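PDB 4D3D: imine reductase from Bacillus cereus, which catalyses the NADPH-dependent reduction of cyclic imines such as 2-methylpyrroline with S selectivity. Local coordinates for residues S23-G28 against N72-A77; K56-V61 against A65-T70; V158-H163 against S173-E178; A257-V262 against E281-G286. All blocks are in the same frame, centred on the assembly; numbering follows the deposited sequence. Where two conformers were deposited one is given.

Interaction 1 (S23-G28 against N72-A77)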
loop_
_atom_site.group_PDB
_atom_site.type_symbol
_atom_site.label_atom_id
_atom_site.label_comp_id
_atom_site.label_asym_id
_atom_site.label_seq_id
_atom_site.Cartn_x
_atom_site.Cartn_y
_atom_site.Cartn_z
ATOM N N SER B 23 -16.450 -27.402 -28.021
ATOM C CA SER B 23 -16.193 -26.570 -29.217
ATOM C C SER B 23 -16.250 -25.083 -28.796
ATOM O O SER B 23 -17.158 -24.712 -28.054
ATOM C CB SER B 23 -17.310 -26.878 -30.227
ATOM O OG SER B 23 -16.964 -26.429 -31.507
ATOM N N VAL B 24 -15.320 -24.242 -29.288
ATOM C CA VAL B 24 -15.232 -22.821 -28.897
ATOM C C VAL B 24 -14.489 -21.993 -29.973
ATOM O O VAL B 24 -13.678 -22.542 -30.717
ATOM C CB VAL B 24 -14.522 -22.719 -27.524
ATOM C CG1 VAL B 24 -13.069 -23.187 -27.611
ATOM C CG2 VAL B 24 -14.666 -21.327 -26.898
ATOM N N THR B 25 -14.818 -20.716 -30.083
ATOM C CA THR B 25 -14.151 -19.795 -30.999
ATOM C C THR B 25 -13.283 -18.834 -30.190
ATOM O O THR B 25 -13.729 -18.309 -29.136
ATOM C CB THR B 25 -15.193 -19.004 -31.820
ATOM O OG1 THR B 25 -15.867 -19.890 -32.711
ATOM C CG2 THR B 25 -14.541 -17.879 -32.608
ATOM N N VAL B 26 -12.068 -18.545 -30.670
ATOM C CA VAL B 26 -11.170 -17.542 -30.061
ATOM C C VAL B 26 -10.888 -16.515 -31.136
ATOM O O VAL B 26 -10.360 -16.846 -32.211
ATOM C CB VAL B 26 -9.868 -18.158 -29.527
ATOM C CG1 VAL B 26 -8.931 -17.095 -29.024
ATOM C CG2 VAL B 26 -10.193 -19.179 -28.450
ATOM N N ILE B 27 -11.258 -15.271 -30.850
ATOM C CA ILE B 27 -11.003 -14.164 -31.700
ATOM C C ILE B 27 -9.992 -13.272 -31.031
ATOM O O ILE B 27 -10.150 -12.800 -29.898
ATOM C CB ILE B 27 -12.275 -13.357 -32.026
ATOM C CG1 ILE B 27 -13.210 -14.101 -32.980
ATOM C CG2 ILE B 27 -11.889 -11.999 -32.649
ATOM C CD1 ILE B 27 -14.575 -13.532 -33.134
ATOM N N GLY B 28 -8.878 -13.034 -31.715
ATOM C CA GLY B 28 -7.763 -12.277 -31.146
ATOM C C GLY B 28 -6.626 -13.202 -30.716
ATOM O O GLY B 28 -6.775 -14.033 -29.810
ATOM N N ASN B 72 -17.274 -13.320 -39.856
ATOM C CA ASN B 72 -18.605 -13.986 -40.060
ATOM C C ASN B 72 -18.471 -15.452 -39.828
ATOM O O ASN B 72 -19.289 -16.083 -39.140
ATOM C CB ASN B 72 -19.189 -13.676 -41.464
ATOM C CG ASN B 72 -20.106 -12.505 -41.431
ATOM O OD1 ASN B 72 -20.579 -11.995 -42.449
ATOM N ND2 ASN B 72 -20.383 -12.082 -40.232
ATOM N N GLU B 73 -17.433 -16.064 -40.403
ATOM C CA GLU B 73 -17.242 -17.486 -40.249
ATOM C C GLU B 73 -16.906 -17.858 -38.807
ATOM O O GLU B 73 -17.350 -18.920 -38.271
ATOM C CB GLU B 73 -16.128 -17.969 -41.229
ATOM C CG GLU B 73 -16.553 -17.884 -42.703
ATOM C CD GLU B 73 -15.329 -18.061 -43.574
ATOM O OE1 GLU B 73 -14.521 -17.154 -43.592
ATOM O OE2 GLU B 73 -15.122 -19.118 -44.121
ATOM N N ALA B 74 -16.114 -17.002 -38.157
ATOM C CA ALA B 74 -15.721 -17.274 -36.791
ATOM C C ALA B 74 -16.983 -17.238 -35.867
ATOM O O ALA B 74 -17.126 -18.061 -34.994
ATOM C CB ALA B 74 -14.650 -16.269 -36.299
ATOM N N LEU B 75 -17.829 -16.237 -36.041
ATOM C CA LEU B 75 -19.078 -16.119 -35.217
ATOM C C LEU B 75 -19.980 -17.330 -35.480
ATOM O O LEU B 75 -20.607 -17.832 -34.580
ATOM C CB LEU B 75 -19.798 -14.821 -35.586
ATOM C CG LEU B 75 -19.171 -13.482 -35.158
ATOM C CD1 LEU B 75 -19.963 -12.321 -35.707
ATOM C CD2 LEU B 75 -19.159 -13.427 -33.630
ATOM N N ALA B 76 -20.100 -17.755 -36.732
ATOM C CA ALA B 76 -21.001 -18.864 -37.098
ATOM C C ALA B 76 -20.608 -20.202 -36.506
ATOM O O ALA B 76 -21.481 -21.092 -36.323
ATOM C CB ALA B 76 -21.137 -18.968 -38.629
ATOM N N ALA B 77 -19.310 -20.366 -36.249
ATOM C CA ALA B 77 -18.762 -21.655 -35.817
ATOM C C ALA B 77 -19.297 -22.182 -34.489
ATOM O O ALA B 77 -19.357 -23.428 -34.252
ATOM C CB ALA B 77 -17.251 -21.615 -35.782
#
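T25 reaches from strand 23-27 to A74 and A77 on the helix beside it, and each atom of its side chain from CB outward has a helix neighbour. CB itself lies 3.8 Å from A74 O. From there the side chain forks. With OG1 opposite the carbonyl carbon and close to the backbone N (chi1 -68°), the hydroxyl and the methyl are both turned to the helix. The methyl branch, CG2, lies 3.5 Å from A74 O and 4.0 Å from A74 CB. The hydroxyl branch ends with OG1 3.2 Å from A74 O and 3.8 Å from the A77 methyl. OG1 is hydrogen-bonded with N78 OD1, of the residue after A77, and A74 O is a second acceptor within reach.

This is the Rossmann-type NAD(P)-binding domain. Strand 23-27 is inside the sheet, between strands 46-50 and 80-83, and leads into G28, the first glycine of a sequence consistent with the GxGxxG dinucleotide-binding loop. Helix 71-77 belongs to the crossover between strands 66-67 and 80-83, and it runs roughly antiparallel to strand 23-27, at 151°, with the axes 8.0 Å apart.

Two residues farther along the strand, on the same side, I27 brings only its CD1 tip to the helix, 4.2 Å from A74 CB. The A74 methyl packs against both T25 CG2 and I27 CD1, which lie side by side on the strand. W50 of strand 46-50 also packs on A74, while T48 touches both T25 and A77.

Interaction 2 (K56-V61 against A65-T70); sequences KADQLV and AIRVST
The R67 guanidinium has V61 CG2 over one face, 3.8 Å above the plane and displaced toward the rim, and the D58 carboxylate at its edge. A57 CB comes in obliquely. The contact closes a beta-alpha-beta unit of the Rossmann-type domain, in which strand 46-50 leads through helix 58-62 to the outermost strand 66-67.

At the edge, R67 NH1 forms a salt bridge with D58 OD1, 2.7 Å long and almost straight at 177°. OD1 lies in the guanidinium plane, yet the two flat groups stand nearly perpendicular, 83° apart. NH1 meets OD1 on the anti side, tilted out of the carboxylate plane. NH1 is also hydrogen-bonded to S54 O, so two acceptors restrict the rotation of the guanidinium.

The R67 chain leaves the strand extended and then bends at chi3 (45°). Its aliphatic part meets the 3-10 turn and the helix: CD rests 3.8 Å from A57 CB, and R67 CB touches V61 CG2 at 3.7 Å. V61 crosses this chain at about a right angle, and its CG2 touches both R67 CB and the guanidinium face.

Nearer the turn, backbone atoms and CB carbons take over. L60 CB and A65 CB meet at 3.9 Å, while the rest of the L60 side chain packs on helix 31-42. A65 N donates to L60 O at 3.0 Å, and V61 CA points its hydrogen at A65 O, 3.6 Å away.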
loop_
_atom_site.group_PDB
_atom_site.type_symbol
_atom_site.label_atom_id
_atom_site.label_comp_id
_atom_site.label_asym_id
_atom_site.label_seq_id
_atom_site.Cartn_x
_atom_site.Cartn_y
_atom_site.Cartn_z
ATOM N N LYS B 56 -0.716 -15.037 -37.839
ATOM C CA LYS B 56 -0.531 -15.215 -36.367
ATOM C C LYS B 56 -1.094 -16.589 -35.899
ATOM O O LYS B 56 -0.761 -17.108 -34.790
ATOM C CB LYS B 56 -1.207 -14.061 -35.571
ATOM C CG LYS B 56 -0.537 -12.692 -35.627
ATOM N N ALA B 57 -1.990 -17.152 -36.729
ATOM C CA ALA B 57 -2.617 -18.454 -36.433
ATOM C C ALA B 57 -1.797 -19.724 -36.892
ATOM O O ALA B 57 -2.238 -20.875 -36.674
ATOM C CB ALA B 57 -4.033 -18.485 -37.045
ATOM N N ASP B 58 -0.668 -19.550 -37.579
ATOM C CA ASP B 58 -0.006 -20.748 -38.164
ATOM C C ASP B 58 0.327 -21.864 -37.164
ATOM O O ASP B 58 0.112 -23.034 -37.454
ATOM C CB ASP B 58 1.290 -20.351 -38.942
ATOM C CG ASP B 58 1.022 -19.495 -40.170
ATOM O OD1 ASP B 58 -0.075 -19.561 -40.763
ATOM O OD2 ASP B 58 1.938 -18.741 -40.572
ATOM N N GLN B 59 0.876 -21.536 -35.994
ATOM C CA GLN B 59 1.292 -22.612 -35.061
ATOM C C GLN B 59 0.076 -23.389 -34.550
ATOM O O GLN B 59 0.079 -24.630 -34.395
ATOM C CB GLN B 59 2.102 -22.051 -33.898
ATOM N N LEU B 60 -1.002 -22.640 -34.281
ATOM C CA LEU B 60 -2.236 -23.244 -33.780
ATOM C C LEU B 60 -2.874 -24.148 -34.826
ATOM O O LEU B 60 -3.432 -25.177 -34.506
ATOM C CB LEU B 60 -3.208 -22.123 -33.331
ATOM C CG LEU B 60 -2.782 -21.413 -32.045
ATOM C CD1 LEU B 60 -3.585 -20.114 -31.854
ATOM C CD2 LEU B 60 -2.888 -22.330 -30.829
ATOM N N VAL B 61 -2.812 -23.738 -36.090
ATOM C CA VAL B 61 -3.365 -24.575 -37.181
ATOM C C VAL B 61 -2.617 -25.944 -37.261
ATOM O O VAL B 61 -3.218 -26.978 -37.455
ATOM C CB VAL B 61 -3.326 -23.817 -38.514
ATOM C CG1 VAL B 61 -3.684 -24.716 -39.673
ATOM C CG2 VAL B 61 -4.353 -22.686 -38.482
ATOM N N ALA B 65 -6.153 -26.400 -34.765
ATOM C CA ALA B 65 -7.115 -25.268 -34.785
ATOM C C ALA B 65 -7.627 -25.111 -36.181
ATOM O O ALA B 65 -6.872 -25.321 -37.137
ATOM C CB ALA B 65 -6.438 -23.979 -34.365
ATOM N N ILE B 66 -8.873 -24.682 -36.310
ATOM C CA ILE B 66 -9.449 -24.384 -37.582
ATOM C C ILE B 66 -9.401 -22.831 -37.773
ATOM O O ILE B 66 -10.105 -22.094 -37.067
ATOM C CB ILE B 66 -10.903 -24.865 -37.579
ATOM C CG1 ILE B 66 -10.972 -26.372 -37.218
ATOM C CG2 ILE B 66 -11.574 -24.547 -38.900
ATOM C CD1 ILE B 66 -10.304 -27.240 -38.231
ATOM N N ARG B 67 -8.543 -22.352 -38.656
ATOM C CA ARG B 67 -8.492 -20.962 -39.028
ATOM C C ARG B 67 -9.556 -20.689 -40.086
ATOM O O ARG B 67 -9.684 -21.397 -41.092
ATOM C CB ARG B 67 -7.126 -20.567 -39.563
ATOM C CG ARG B 67 -7.027 -19.119 -40.121
ATOM C CD ARG B 67 -5.591 -18.679 -40.454
ATOM N NE ARG B 67 -4.897 -19.753 -41.168
ATOM C CZ ARG B 67 -3.561 -19.940 -41.189
ATOM N NH1 ARG B 67 -2.699 -19.108 -40.573
ATOM N NH2 ARG B 67 -3.098 -21.010 -41.833
ATOM N N VAL B 68 -10.315 -19.660 -39.859
ATOM C CA VAL B 68 -11.242 -19.149 -40.844
ATOM C C VAL B 68 -10.872 -17.759 -41.348
ATOM O O VAL B 68 -10.210 -16.973 -40.684
ATOM C CB VAL B 68 -12.702 -19.111 -40.306
ATOM C CG1 VAL B 68 -13.134 -20.537 -39.915
ATOM C CG2 VAL B 68 -12.808 -18.207 -39.123
ATOM N N SER B 69 -11.312 -17.470 -42.548
ATOM C CA SER B 69 -10.888 -16.233 -43.192
ATOM C C SER B 69 -11.540 -14.953 -42.631
ATOM O O SER B 69 -10.898 -13.864 -42.538
ATOM C CB SER B 69 -11.159 -16.344 -44.711
ATOM O OG SER B 69 -10.762 -15.107 -45.390
ATOM N N THR B 70 -12.811 -15.073 -42.246
ATOM C CA THR B 70 -13.610 -13.871 -41.901
ATOM C C THR B 70 -14.224 -13.952 -40.502
ATOM O O THR B 70 -14.454 -15.051 -39.945
ATOM C CB THR B 70 -14.770 -13.659 -42.903
ATOM O OG1 THR B 70 -15.808 -14.640 -42.767
ATOM C CG2 THR B 70 -14.292 -13.713 -44.350
#

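Interaction 3 (V158-H163 against S173-E178); sequences VVFEAH and SDYRGE
F160 and Y175 meet as nearly parallel rings, 22° apart, but slid until they barely overlap, with centroids 5.1 Å apart. Y175 CD1 lies over one face of the phenyl ring, 3.7 Å from F160 CD2, and Y175 CB approaches F160 CE2 at 3.8 Å. Both side chains extend opposite their backbone N (chi1 177° and 178°), which carries them into the gap between helix and strand. At the phenyl edge, S173 OG stands 3.9 Å from F160 CZ.

Polar bonds farther out hold Y175 and S173: Y175 OH is hydrogen-bonded to G155 O, and S173 OG to E168 OE2. Y153 and L167 also pack round F160. The contact lies in the beta-alpha-beta unit of strand 149-155, helix 157-170 and strand 171-175, at the sheet border. On the strand's other side, D174 OD1 forms a salt bridge with R176 NE (2.8 Å) and D174 OD2 a hydrogen bond with Y221 OH of the second subunit.

A water accepts from V158 N (3.1 Å) and donates to E178 OE2 (2.6 Å). Direct contact is thus mostly apolar, one water linking the segments; the hydroxyls bond elsewhere, which probably leaves shape to set how the rings fit.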
loop_
_atom_site.group_PDB
_atom_site.type_symbol
_atom_site.label_atom_id
_atom_site.label_comp_id
_atom_site.label_asym_id
_atom_site.label_seq_id
_atom_site.Cartn_x
_atom_site.Cartn_y
_atom_site.Cartn_z
ATOM N N VAL B 158 -27.031 -16.734 -15.174
ATOM C CA VAL B 158 -27.465 -17.942 -15.950
ATOM C C VAL B 158 -26.564 -18.163 -17.172
ATOM O O VAL B 158 -26.189 -19.317 -17.491
ATOM C CB VAL B 158 -28.977 -17.884 -16.306
ATOM C CG1 VAL B 158 -29.348 -16.641 -17.108
ATOM C CG2 VAL B 158 -29.449 -19.170 -17.012
ATOM N N VAL B 159 -26.148 -17.073 -17.825
ATOM C CA VAL B 159 -25.241 -17.147 -18.963
ATOM C C VAL B 159 -23.871 -17.668 -18.473
ATOM O O VAL B 159 -23.278 -18.545 -19.032
ATOM C CB VAL B 159 -25.117 -15.773 -19.710
ATOM C CG1 VAL B 159 -24.082 -15.856 -20.804
ATOM C CG2 VAL B 159 -26.435 -15.370 -20.374
ATOM N N PHE B 160 -23.366 -17.068 -17.382
ATOM C CA PHE B 160 -22.136 -17.521 -16.797
ATOM C C PHE B 160 -22.179 -19.018 -16.413
ATOM O O PHE B 160 -21.269 -19.780 -16.751
ATOM C CB PHE B 160 -21.701 -16.675 -15.569
ATOM C CG PHE B 160 -20.441 -17.216 -14.916
ATOM C CD1 PHE B 160 -19.212 -17.108 -15.553
ATOM C CD2 PHE B 160 -20.523 -17.949 -13.756
ATOM C CE1 PHE B 160 -18.073 -17.688 -14.982
ATOM C CE2 PHE B 160 -19.396 -18.494 -13.181
ATOM C CZ PHE B 160 -18.178 -18.374 -13.815
ATOM N N GLU B 161 -23.248 -19.463 -15.742
ATOM C CA GLU B 161 -23.262 -20.847 -15.341
ATOM C C GLU B 161 -23.304 -21.789 -16.537
ATOM O O GLU B 161 -22.745 -22.900 -16.508
ATOM C CB GLU B 161 -24.452 -21.096 -14.442
ATOM C CG GLU B 161 -24.317 -20.493 -13.050
ATOM C CD GLU B 161 -23.097 -21.017 -12.278
ATOM O OE1 GLU B 161 -22.626 -22.158 -12.503
ATOM O OE2 GLU B 161 -22.574 -20.263 -11.436
ATOM N N ALA B 162 -23.936 -21.355 -17.607
ATOM C CA ALA B 162 -24.020 -22.226 -18.814
ATOM C C ALA B 162 -22.656 -22.494 -19.441
ATOM O O ALA B 162 -22.455 -23.516 -20.098
ATOM C CB ALA B 162 -24.936 -21.616 -19.835
ATOM N N HIS B 163 -21.694 -21.581 -19.235
ATOM C CA HIS B 163 -20.393 -21.682 -19.870
ATOM C C HIS B 163 -19.229 -21.881 -18.924
ATOM O O HIS B 163 -18.074 -21.955 -19.359
ATOM C CB HIS B 163 -20.179 -20.496 -20.810
ATOM C CG HIS B 163 -21.179 -20.481 -21.921
ATOM N ND1 HIS B 163 -21.124 -21.372 -22.982
ATOM C CD2 HIS B 163 -22.328 -19.796 -22.065
ATOM C CE1 HIS B 163 -22.183 -21.197 -23.746
ATOM N NE2 HIS B 163 -22.938 -20.264 -23.199
ATOM N N SER B 173 -12.448 -19.824 -11.538
ATOM C CA SER B 173 -13.313 -18.671 -11.740
ATOM C C SER B 173 -13.655 -17.999 -10.423
ATOM O O SER B 173 -13.720 -18.632 -9.357
ATOM C CB SER B 173 -14.581 -19.096 -12.443
ATOM O OG SER B 173 -15.359 -19.941 -11.616
ATOM N N ASP B 174 -13.847 -16.690 -10.466
ATOM C CA ASP B 174 -14.394 -15.980 -9.354
ATOM C C ASP B 174 -15.496 -15.108 -9.857
ATOM O O ASP B 174 -15.282 -14.000 -10.288
ATOM C CB ASP B 174 -13.281 -15.199 -8.626
ATOM C CG ASP B 174 -13.789 -14.408 -7.375
ATOM O OD1 ASP B 174 -14.984 -14.404 -7.042
ATOM O OD2 ASP B 174 -12.932 -13.721 -6.754
ATOM N N TYR B 175 -16.732 -15.612 -9.809
ATOM C CA TYR B 175 -17.877 -14.869 -10.272
ATOM C C TYR B 175 -18.264 -13.793 -9.248
ATOM O O TYR B 175 -18.576 -14.105 -8.095
ATOM C CB TYR B 175 -19.105 -15.796 -10.502
ATOM C CG TYR B 175 -20.340 -15.069 -10.938
ATOM C CD1 TYR B 175 -20.493 -14.584 -12.275
ATOM C CD2 TYR B 175 -21.362 -14.788 -10.052
ATOM C CE1 TYR B 175 -21.649 -13.936 -12.662
ATOM C CE2 TYR B 175 -22.493 -14.078 -10.427
ATOM C CZ TYR B 175 -22.656 -13.662 -11.733
ATOM O OH TYR B 175 -23.827 -13.006 -12.062
ATOM N N ARG B 176 -18.268 -12.545 -9.648
ATOM C CA ARG B 176 -18.547 -11.412 -8.725
ATOM C C ARG B 176 -19.933 -10.803 -8.730
ATOM O O ARG B 176 -20.236 -9.933 -7.884
ATOM C CB ARG B 176 -17.606 -10.248 -9.074
ATOM C CG ARG B 176 -16.171 -10.627 -9.009
ATOM C CD ARG B 176 -15.509 -10.799 -7.634
ATOM N NE ARG B 176 -16.079 -11.824 -6.807
ATOM C CZ ARG B 176 -16.770 -11.693 -5.682
ATOM N NH1 ARG B 176 -17.081 -10.546 -5.078
ATOM N NH2 ARG B 176 -17.206 -12.794 -5.162
ATOM N N GLY B 177 -20.805 -11.173 -9.652
ATOM C CA GLY B 177 -22.162 -10.603 -9.683
ATOM C C GLY B 177 -22.692 -10.276 -11.072
ATOM O O GLY B 177 -21.982 -10.506 -12.051
ATOM N N GLU B 178 -23.907 -9.741 -11.095
ATOM C CA GLU B 178 -24.622 -9.603 -12.372
ATOM C C GLU B 178 -24.168 -8.382 -13.195
ATOM O O GLU B 178 -24.268 -8.419 -14.417
ATOM C CB GLU B 178 -26.143 -9.616 -12.182
ATOM C CG GLU B 178 -26.735 -10.942 -11.728
ATOM C CD GLU B 178 -27.639 -11.690 -12.745
ATOM O OE1 GLU B 178 -28.285 -11.151 -13.666
ATOM O OE2 GLU B 178 -27.725 -12.883 -12.588
HETATM O O HOH W 1 -29.045 -14.643 -14.040
#

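Interaction 4 (A257-V262 against E281-G286); sequences ASVEHV and EVFRRG
Two helices of the C-terminal domain, 252-268 and 274-288, face each other here through V259 and F283; it is a reductive aminase-like domain of the 6-phosphogluconate dehydrogenase C-terminal clan. V259 CG2 stands over one face of the F283 ring, 4.0 Å from its centroid and 15° off the normal, a CH-pi contact. CG1 is anti to the backbone N (chi1 176°), which leaves CG2, beside that N, to meet the ring. The closest ring atom is F283 CE1, 3.9 Å from V259 CG2.

W195 of the second subunit meets the F283 ring edge-to-face and packs on V259 too, which makes this pair part of the dimer interface. A bound polyether molecule is about 9 Å from the F283 side chain.

Beside the apolar pair, E260 OE2 and R284 NH1 remain 4.4 Å apart, too far for a salt bridge. A water joins them, donating to E260 OE2 at 2.6 Å and accepting from R284 NH1 at 2.8 Å. The direct grip is therefore dispersive and buried, whereas the opposite charges act through one water and probably add only a modest, screened attraction.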
loop_
_atom_site.group_PDB
_atom_site.type_symbol
_atom_site.label_atom_id
_atom_site.label_comp_id
_atom_site.label_asym_id
_atom_site.label_seq_id
_atom_site.Cartn_x
_atom_site.Cartn_y
_atom_site.Cartn_z
ATOM N N ALA B 257 0.567 15.122 11.433
ATOM C CA ALA B 257 1.868 15.351 11.944
ATOM C C ALA B 257 2.879 14.239 11.563
ATOM O O ALA B 257 4.026 14.507 11.277
ATOM C CB ALA B 257 1.792 15.436 13.476
ATOM N N SER B 258 2.418 13.018 11.585
ATOM C CA SER B 258 3.218 11.885 11.172
ATOM C C SER B 258 3.647 11.940 9.659
ATOM O O SER B 258 4.822 11.774 9.317
ATOM C CB SER B 258 2.446 10.634 11.449
ATOM O OG SER B 258 3.125 9.472 11.114
ATOM N N VAL B 259 2.690 12.315 8.832
ATOM C CA VAL B 259 2.978 12.479 7.415
ATOM C C VAL B 259 3.941 13.605 7.176
ATOM O O VAL B 259 4.851 13.522 6.351
ATOM C CB VAL B 259 1.664 12.649 6.597
ATOM C CG1 VAL B 259 1.990 12.918 5.135
ATOM C CG2 VAL B 259 0.806 11.410 6.694
ATOM N N GLU B 260 3.804 14.705 7.905
ATOM C CA GLU B 260 4.741 15.836 7.816
ATOM C C GLU B 260 6.174 15.408 8.098
ATOM O O GLU B 260 7.093 15.789 7.368
ATOM C CB GLU B 260 4.399 16.958 8.810
ATOM C CG GLU B 260 3.195 17.770 8.459
ATOM C CD GLU B 260 2.699 18.673 9.602
ATOM O OE1 GLU B 260 3.105 18.484 10.777
ATOM O OE2 GLU B 260 1.910 19.604 9.323
ATOM N N HIS B 261 6.376 14.551 9.120
ATOM C CA HIS B 261 7.707 13.994 9.373
ATOM C C HIS B 261 8.240 13.091 8.253
ATOM O O HIS B 261 9.421 13.086 7.952
ATOM C CB HIS B 261 7.744 13.245 10.679
ATOM C CG HIS B 261 7.673 14.183 11.824
ATOM N ND1 HIS B 261 7.230 13.810 13.070
ATOM C CD2 HIS B 261 7.950 15.516 11.887
ATOM C CE1 HIS B 261 7.264 14.862 13.867
ATOM N NE2 HIS B 261 7.765 15.891 13.197
ATOM N N VAL B 262 7.346 12.347 7.574
ATOM C CA VAL B 262 7.782 11.558 6.413
ATOM C C VAL B 262 8.256 12.528 5.268
ATOM O O VAL B 262 9.283 12.269 4.627
ATOM C CB VAL B 262 6.653 10.607 5.929
ATOM C CG1 VAL B 262 7.008 10.015 4.556
ATOM C CG2 VAL B 262 6.344 9.494 6.916
ATOM N N GLU B 281 -1.140 16.433 1.219
ATOM C CA GLU B 281 -2.206 17.321 0.779
ATOM C C GLU B 281 -3.596 16.724 0.969
ATOM O O GLU B 281 -4.565 17.431 1.248
ATOM C CB GLU B 281 -1.959 17.791 -0.634
ATOM C CG GLU B 281 -3.066 18.751 -1.192
ATOM C CD GLU B 281 -3.267 20.086 -0.425
ATOM O OE1 GLU B 281 -2.383 20.488 0.423
ATOM O OE2 GLU B 281 -4.365 20.716 -0.672
ATOM N N VAL B 282 -3.741 15.423 0.841
ATOM C CA VAL B 282 -4.998 14.741 1.190
ATOM C C VAL B 282 -5.324 14.989 2.678
ATOM O O VAL B 282 -6.461 15.352 3.047
ATOM C CB VAL B 282 -4.972 13.237 0.872
ATOM C CG1 VAL B 282 -6.247 12.592 1.335
ATOM C CG2 VAL B 282 -4.818 12.976 -0.625
ATOM N N PHE B 283 -4.345 14.697 3.545
ATOM C CA PHE B 283 -4.506 14.950 5.005
ATOM C C PHE B 283 -4.886 16.403 5.281
ATOM O O PHE B 283 -5.793 16.647 6.091
ATOM C CB PHE B 283 -3.252 14.586 5.773
ATOM C CG PHE B 283 -3.165 13.091 6.136
ATOM C CD1 PHE B 283 -2.793 12.151 5.196
ATOM C CD2 PHE B 283 -3.459 12.678 7.415
ATOM C CE1 PHE B 283 -2.829 10.813 5.536
ATOM C CE2 PHE B 283 -3.423 11.313 7.771
ATOM C CZ PHE B 283 -3.077 10.406 6.801
ATOM N N ARG B 284 -4.208 17.336 4.642
ATOM C CA ARG B 284 -4.520 18.759 4.845
ATOM C C ARG B 284 -5.912 19.114 4.396
ATOM O O ARG B 284 -6.611 19.864 5.090
ATOM C CB ARG B 284 -3.487 19.648 4.227
ATOM C CG ARG B 284 -2.152 19.621 4.941
ATOM C CD ARG B 284 -1.178 20.746 4.590
ATOM N NE ARG B 284 -1.768 22.082 4.970
ATOM C CZ ARG B 284 -1.735 22.686 6.189
ATOM N NH1 ARG B 284 -1.116 22.137 7.288
ATOM N NH2 ARG B 284 -2.314 23.897 6.334
ATOM N N ARG B 285 -6.370 18.554 3.300
ATOM C CA ARG B 285 -7.733 18.780 2.893
ATOM C C ARG B 285 -8.732 18.258 3.866
ATOM O O ARG B 285 -9.745 18.871 4.121
ATOM C CB ARG B 285 -7.955 18.190 1.451
ATOM C CG ARG B 285 -7.231 18.973 0.395
ATOM C CD ARG B 285 -6.846 18.111 -0.828
ATOM N NE ARG B 285 -7.956 17.711 -1.551
ATOM C CZ ARG B 285 -7.957 16.761 -2.527
ATOM N NH1 ARG B 285 -6.875 15.931 -2.860
ATOM N NH2 ARG B 285 -9.101 16.601 -3.069
ATOM N N GLY B 286 -8.491 17.115 4.479
ATOM C CA GLY B 286 -9.380 16.623 5.510
ATOM C C GLY B 286 -9.400 17.507 6.762
ATOM O O GLY B 286 -10.444 17.659 7.378
HETATM O O HOH W 2 1.008 20.333 7.014
#

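How the interactions relate
Interactions 1, 2 and 3 reach the same Rossmann-type sheet, whereas interaction 4 joins two helices of the C-terminal domain, on the opposite side of the chain's centre. Interaction 1 is the buried one, at an interior strand, with methyls and a threonine hydroxyl. The other three are partly buried, the D58-R67 salt bridge and the E260-R284 water bridge on more exposed residues. Interactions 2 and 3 tie helices to the two outermost strands, by a charged pair and by aromatic rings. Interactions 1 and 2 touch where V68 packs on E73 and A74; strand 66-67 is followed by helix 71-77. Interactions 3 and 4 both meet the second subunit, but only in interaction 4 does it pack against the central pair.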